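Lysyl oxidase (Pichia pastoris, PDB 1W7C) is a copper- and topaquinone-dependent amine oxidase that probably oxidises primary amines, including peptidyl lysine side chains, to aldehydes. Local coordinates at residues A[49-63]-A[79-91]. Residues are numbered along the deposited sequence; the frame is centred on the assembly and turned at random.
Sequences DFFSNYVLWIETLKP and PPRNARTVVYFGE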
loop_
_atom_site.group_PDB
_atom_site.type_symbol
_atom_site.label_atom_id
_atom_site.label_comp_id
_atom_site.label_asym_id
_atom_site.label_seq_id
_atom_site.Cartn_x
_atom_site.Cartn_y
_atom_site.Cartn_z
ATOM N N ASP A 49 -43.809 -21.721 -5.776
ATOM C CA ASP A 49 -43.558 -21.345 -7.161
ATOM C C ASP A 49 -43.888 -19.857 -7.334
ATOM O O ASP A 49 -44.118 -19.161 -6.352
ATOM C CB ASP A 49 -44.316 -22.281 -8.138
ATOM C CG ASP A 49 -45.821 -22.177 -8.047
ATOM O OD1 ASP A 49 -46.376 -21.147 -7.616
ATOM O OD2 ASP A 49 -46.545 -23.100 -8.452
ATOM N N PHE A 50 -43.906 -19.371 -8.573
ATOM C CA PHE A 50 -44.103 -17.948 -8.836
ATOM C C PHE A 50 -45.503 -17.432 -8.464
ATOM O O PHE A 50 -45.754 -16.218 -8.516
ATOM C CB PHE A 50 -43.873 -17.635 -10.325
ATOM C CG PHE A 50 -42.462 -17.868 -10.839
ATOM C CD1 PHE A 50 -42.288 -18.286 -12.153
ATOM C CD2 PHE A 50 -41.324 -17.613 -10.079
ATOM C CE1 PHE A 50 -41.019 -18.481 -12.692
ATOM C CE2 PHE A 50 -40.043 -17.808 -10.608
ATOM C CZ PHE A 50 -39.895 -18.210 -11.927
ATOM N N PHE A 51 -46.411 -18.338 -8.106
ATOM C CA PHE A 51 -47.779 -17.962 -7.778
ATOM C C PHE A 51 -48.076 -18.124 -6.289
ATOM O O PHE A 51 -49.185 -17.830 -5.826
ATOM C CB PHE A 51 -48.746 -18.771 -8.643
ATOM C CG PHE A 51 -48.557 -18.523 -10.112
ATOM C CD1 PHE A 51 -47.746 -19.367 -10.863
ATOM C CD2 PHE A 51 -49.107 -17.394 -10.730
ATOM C CE1 PHE A 51 -47.537 -19.142 -12.208
ATOM C CE2 PHE A 51 -48.878 -17.141 -12.075
ATOM C CZ PHE A 51 -48.101 -18.018 -12.822
ATOM N N SER A 52 -47.065 -18.590 -5.545
ATOM C CA SER A 52 -47.129 -18.674 -4.091
ATOM C C SER A 52 -46.728 -17.365 -3.439
ATOM O O SER A 52 -46.198 -16.467 -4.094
ATOM C CB SER A 52 -46.150 -19.730 -3.556
ATOM O OG SER A 52 -46.202 -20.959 -4.225
ATOM N N ASN A 53 -46.941 -17.287 -2.131
ATOM C CA ASN A 53 -46.267 -16.291 -1.296
ATOM C C ASN A 53 -45.271 -17.013 -0.436
ATOM O O ASN A 53 -45.573 -18.089 0.078
ATOM C CB ASN A 53 -47.230 -15.559 -0.356
ATOM C CG ASN A 53 -48.490 -15.084 -1.039
ATOM O OD1 ASN A 53 -48.458 -14.569 -2.153
ATOM N ND2 ASN A 53 -49.625 -15.215 -0.338
ATOM N N TYR A 54 -44.100 -16.427 -0.244
ATOM C CA TYR A 54 -43.102 -17.033 0.628
ATOM C C TYR A 54 -42.150 -15.998 1.177
ATOM O O TYR A 54 -41.961 -14.948 0.599
ATOM C CB TYR A 54 -42.323 -18.132 -0.077
ATOM C CG TYR A 54 -41.673 -17.735 -1.385
ATOM C CD1 TYR A 54 -40.394 -17.229 -1.425
ATOM C CD2 TYR A 54 -42.345 -17.901 -2.582
ATOM C CE1 TYR A 54 -39.789 -16.889 -2.631
ATOM C CE2 TYR A 54 -41.768 -17.545 -3.811
ATOM C CZ TYR A 54 -40.490 -17.057 -3.826
ATOM O OH TYR A 54 -39.945 -16.723 -5.046
ATOM N N VAL A 55 -41.553 -16.308 2.318
ATOM C CA VAL A 55 -40.650 -15.372 2.967
ATOM C C VAL A 55 -39.195 -15.600 2.514
ATOM O O VAL A 55 -38.679 -16.730 2.558
ATOM C CB VAL A 55 -40.756 -15.507 4.516
ATOM C CG1 VAL A 55 -39.803 -14.547 5.244
ATOM C CG2 VAL A 55 -42.184 -15.248 4.969
ATOM N N LEU A 56 -38.521 -14.523 2.137
ATOM C CA LEU A 56 -37.092 -14.616 1.806
ATOM C C LEU A 56 -36.183 -14.303 2.986
ATOM O O LEU A 56 -35.349 -15.119 3.359
ATOM C CB LEU A 56 -36.708 -13.687 0.639
ATOM C CG LEU A 56 -37.089 -14.078 -0.762
ATOM C CD1 LEU A 56 -38.538 -13.719 -1.014
ATOM C CD2 LEU A 56 -36.158 -13.363 -1.755
ATOM N N TRP A 57 -36.350 -13.088 3.518
ATOM C CA TRP A 57 -35.404 -12.496 4.461
ATOM C C TRP A 57 -36.120 -11.889 5.664
ATOM O O TRP A 57 -37.241 -11.377 5.536
ATOM C CB TRP A 57 -34.586 -11.411 3.759
ATOM C CG TRP A 57 -33.705 -11.951 2.692
ATOM C CD1 TRP A 57 -33.001 -13.131 2.715
ATOM C CD2 TRP A 57 -33.467 -11.368 1.413
ATOM N NE1 TRP A 57 -32.326 -13.293 1.532
ATOM C CE2 TRP A 57 -32.584 -12.220 0.722
ATOM C CE3 TRP A 57 -33.899 -10.187 0.778
ATOM C CZ2 TRP A 57 -32.148 -11.956 -0.583
ATOM C CZ3 TRP A 57 -33.460 -9.922 -0.519
ATOM C CH2 TRP A 57 -32.591 -10.801 -1.182
ATOM N N ILE A 58 -35.479 -12.005 6.823
ATOM C CA ILE A 58 -35.911 -11.393 8.070
ATOM C C ILE A 58 -34.660 -10.951 8.820
ATOM O O ILE A 58 -33.851 -11.794 9.195
ATOM C CB ILE A 58 -36.690 -12.377 8.976
ATOM C CG1 ILE A 58 -37.929 -12.925 8.273
ATOM C CG2 ILE A 58 -37.060 -11.664 10.268
ATOM C CD1 ILE A 58 -38.650 -14.026 9.048
ATOM N N GLU A 59 -34.492 -9.637 8.959
ATOM C CA GLU A 59 -33.290 -9.100 9.583
ATOM C C GLU A 59 -33.566 -7.831 10.375
ATOM O O GLU A 59 -34.632 -7.236 10.275
ATOM C CB GLU A 59 -32.199 -8.834 8.548
ATOM C CG GLU A 59 -32.529 -7.697 7.610
ATOM C CD GLU A 59 -31.332 -7.150 6.844
ATOM O OE1 GLU A 59 -30.188 -7.598 7.071
ATOM O OE2 GLU A 59 -31.582 -6.240 6.023
ATOM N N THR A 60 -32.566 -7.406 11.154
ATOM C CA THR A 60 -32.687 -6.156 11.895
ATOM C C THR A 60 -32.834 -4.964 10.966
ATOM O O THR A 60 -32.047 -4.812 10.034
ATOM C CB THR A 60 -31.469 -5.967 12.754
ATOM O OG1 THR A 60 -31.411 -7.043 13.701
ATOM C CG2 THR A 60 -31.544 -4.664 13.554
ATOM N N LEU A 61 -33.844 -4.132 11.219
ATOM C CA LEU A 61 -33.926 -2.810 10.623
ATOM C C LEU A 61 -33.222 -1.880 11.601
ATOM O O LEU A 61 -33.751 -1.605 12.687
ATOM C CB LEU A 61 -35.388 -2.402 10.419
ATOM C CG LEU A 61 -35.591 -1.029 9.810
ATOM C CD1 LEU A 61 -35.046 -0.948 8.396
ATOM C CD2 LEU A 61 -37.082 -0.696 9.817
ATOM N N LYS A 62 -32.025 -1.439 11.249
ATOM C CA LYS A 62 -31.164 -0.741 12.216
ATOM C C LYS A 62 -31.789 0.606 12.619
ATOM O O LYS A 62 -32.533 1.227 11.860
ATOM C CB LYS A 62 -29.770 -0.528 11.652
ATOM C CG LYS A 62 -28.963 -1.835 11.578
ATOM C CD LYS A 62 -27.594 -1.591 11.063
ATOM C CE LYS A 62 -26.829 -2.872 10.888
ATOM N NZ LYS A 62 -27.332 -3.668 9.719
ATOM N N PRO A 63 -31.500 1.064 13.832
ATOM C CA PRO A 63 -32.029 2.351 14.271
ATOM C C PRO A 63 -31.585 3.527 13.405
ATOM O O PRO A 63 -30.566 3.475 12.765
ATOM C CB PRO A 63 -31.494 2.474 15.697
ATOM C CG PRO A 63 -31.322 1.069 16.168
ATOM C CD PRO A 63 -30.760 0.380 14.907
ATOM N N PRO A 79 -33.709 2.655 21.069
ATOM C CA PRO A 79 -34.527 2.760 19.871
ATOM C C PRO A 79 -35.429 1.543 19.711
ATOM O O PRO A 79 -35.070 0.459 20.225
ATOM C CB PRO A 79 -33.496 2.824 18.750
ATOM C CG PRO A 79 -32.289 3.349 19.428
ATOM C CD PRO A 79 -32.263 2.733 20.768
ATOM N N PRO A 80 -36.556 1.687 19.005
ATOM C CA PRO A 80 -37.404 0.519 18.739
ATOM C C PRO A 80 -36.617 -0.589 18.037
ATOM O O PRO A 80 -35.752 -0.334 17.182
ATOM C CB PRO A 80 -38.496 1.078 17.829
ATOM C CG PRO A 80 -38.556 2.514 18.169
ATOM C CD PRO A 80 -37.131 2.919 18.446
ATOM N N ARG A 81 -36.959 -1.816 18.386
ATOM C CA ARG A 81 -36.392 -3.023 17.829
ATOM C C ARG A 81 -37.367 -3.479 16.751
ATOM O O ARG A 81 -38.503 -3.861 17.045
ATOM C CB ARG A 81 -36.264 -4.092 18.923
ATOM C CG ARG A 81 -35.562 -5.315 18.491
ATOM C CD ARG A 81 -34.141 -5.101 18.083
ATOM N NE ARG A 81 -33.457 -6.382 17.992
ATOM C CZ ARG A 81 -32.224 -6.557 17.504
ATOM N NH1 ARG A 81 -31.481 -5.524 17.115
ATOM N NH2 ARG A 81 -31.701 -7.768 17.461
ATOM N N ASN A 82 -36.937 -3.380 15.499
ATOM C CA ASN A 82 -37.767 -3.668 14.344
ATOM C C ASN A 82 -37.036 -4.638 13.429
ATOM O O ASN A 82 -35.793 -4.642 13.370
ATOM C CB ASN A 82 -38.014 -2.389 13.552
ATOM C CG ASN A 82 -38.903 -1.401 14.275
ATOM O OD1 ASN A 82 -39.958 -1.754 14.791
ATOM N ND2 ASN A 82 -38.492 -0.137 14.286
ATOM N N ALA A 83 -37.819 -5.405 12.678
ATOM C CA ALA A 83 -37.317 -6.229 11.591
ATOM C C ALA A 83 -37.703 -5.663 10.226
ATOM O O ALA A 83 -38.806 -5.202 10.027
ATOM C CB ALA A 83 -37.869 -7.644 11.729
ATOM N N ARG A 84 -36.771 -5.776 9.299
ATOM C CA ARG A 84 -37.036 -5.694 7.854
ATOM C C ARG A 84 -37.261 -7.128 7.390
ATOM O O ARG A 84 -36.462 -8.025 7.689
ATOM C CB ARG A 84 -35.821 -5.135 7.133
ATOM C CG ARG A 84 -35.872 -5.277 5.608
ATOM C CD ARG A 84 -34.609 -4.857 4.933
ATOM N NE ARG A 84 -34.636 -5.074 3.502
ATOM C CZ ARG A 84 -33.787 -5.823 2.823
ATOM N NH1 ARG A 84 -32.826 -6.521 3.446
ATOM N NH2 ARG A 84 -33.930 -5.903 1.480
ATOM N N THR A 85 -38.355 -7.340 6.674
ATOM C CA THR A 85 -38.619 -8.631 6.016
ATOM C C THR A 85 -38.865 -8.401 4.548
ATOM O O THR A 85 -39.293 -7.337 4.123
ATOM C CB THR A 85 -39.837 -9.320 6.679
ATOM O OG1 THR A 85 -41.046 -8.594 6.373
ATOM C CG2 THR A 85 -39.722 -9.294 8.228
ATOM N N VAL A 86 -38.505 -9.380 3.748
ATOM C CA VAL A 86 -38.797 -9.349 2.326
ATOM C C VAL A 86 -39.578 -10.635 2.049
ATOM O O VAL A 86 -39.101 -11.750 2.349
ATOM C CB VAL A 86 -37.525 -9.253 1.458
ATOM C CG1 VAL A 86 -37.895 -9.157 -0.009
ATOM C CG2 VAL A 86 -36.638 -8.065 1.920
ATOM N N VAL A 87 -40.763 -10.455 1.445
ATOM C CA VAL A 87 -41.716 -11.523 1.206
ATOM C C VAL A 87 -42.080 -11.448 -0.278
ATOM O O VAL A 87 -42.391 -10.377 -0.809
ATOM C CB VAL A 87 -42.973 -11.356 2.081
ATOM C CG1 VAL A 87 -44.005 -12.454 1.809
ATOM C CG2 VAL A 87 -42.596 -11.292 3.567
ATOM N N TYR A 88 -42.057 -12.593 -0.947
ATOM C CA TYR A 88 -42.609 -12.669 -2.290
ATOM C C TYR A 88 -44.099 -12.923 -2.214
ATOM O O TYR A 88 -44.535 -13.842 -1.535
ATOM C CB TYR A 88 -41.940 -13.769 -3.105
ATOM C CG TYR A 88 -42.537 -13.850 -4.485
ATOM C CD1 TYR A 88 -42.223 -12.905 -5.459
ATOM C CD2 TYR A 88 -43.494 -14.816 -4.797
ATOM C CE1 TYR A 88 -42.802 -12.950 -6.709
ATOM C CE2 TYR A 88 -44.055 -14.859 -6.052
ATOM C CZ TYR A 88 -43.724 -13.921 -6.994
ATOM O OH TYR A 88 -44.264 -13.976 -8.255
ATOM N N PHE A 89 -44.856 -12.072 -2.888
ATOM C CA PHE A 89 -46.296 -12.262 -3.048
ATOM C C PHE A 89 -46.664 -12.594 -4.485
ATOM O O PHE A 89 -46.594 -11.720 -5.371
ATOM C CB PHE A 89 -47.059 -11.016 -2.617
ATOM C CG PHE A 89 -46.997 -10.756 -1.136
ATOM C CD1 PHE A 89 -46.087 -9.853 -0.624
ATOM C CD2 PHE A 89 -47.810 -11.448 -0.256
ATOM C CE1 PHE A 89 -46.005 -9.619 0.722
ATOM C CE2 PHE A 89 -47.746 -11.202 1.104
ATOM C CZ PHE A 89 -46.840 -10.273 1.591
ATOM N N GLY A 90 -47.123 -13.837 -4.690
ATOM C CA GLY A 90 -47.566 -14.301 -5.984
ATOM C C GLY A 90 -49.062 -14.536 -6.081
ATOM O O GLY A 90 -49.539 -14.837 -7.151
ATOM N N GLU A 91 -49.792 -14.346 -4.985
ATOM C CA GLU A 91 -51.216 -14.646 -4.942
ATOM C C GLU A 91 -52.063 -13.718 -5.804
ATOM O O GLU A 91 -53.214 -14.034 -6.113
ATOM C CB GLU A 91 -51.726 -14.597 -3.485
ATOM C CG GLU A 91 -51.724 -13.190 -2.874
ATOM C CD GLU A 91 -52.365 -13.120 -1.510
ATOM O OE1 GLU A 91 -52.255 -14.102 -0.750
ATOM O OE2 GLU A 91 -52.969 -12.062 -1.201
HETATM O O HOH W 1 -34.210 -2.039 15.433
HETATM O O HOH W 2 -35.770 0.411 13.171
#
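Strands 53-61 and 82-89 pair antiparallel, their axes 4.1 Å apart at closest approach, and a classic beta bulge shifts the register where Leu56 N (2.8 Å) and Trp57 N (3.3 Å) both donate to Val86 O. At the bulge itself, Val86 CG2 meets the edge of the Trp57 indole at CE3, near the ring plane. Tyr88 lays its CB over one face of the Tyr54 ring, 3.8 Å from the centroid, and its hydroxyl donates to Phe50 O at 2.7 Å. On the same side of the sheet, Arg84 reaches Glu59 through an extended chain, CG anti to the backbone N (chi1 168°), in a salt bridge whose NH1 meets OE2 at 2.9 Å from above the carboxylate plane; NE forms a second with Glu99. Asn53 OD1 accepts from Gly90 N (3.0 Å) and Glu91 N (3.1 Å), while ND2 donates to Glu91 OE1 and also bonds Asn41 O. An alanine replacing Asn53 is likely to leave Glu91 N without this acceptor, Gly90 N with its weak bond to Ser52 O, and the Glu91 carboxylate freer to turn. In this N2-family region, strand 96-103 continues the sheet beyond 82-89. Helix 26-39 packs on Val55, Ile58 and Thr85; helix 136-150 touches Tyr54 on the other face and Phe50 in the preceding turn.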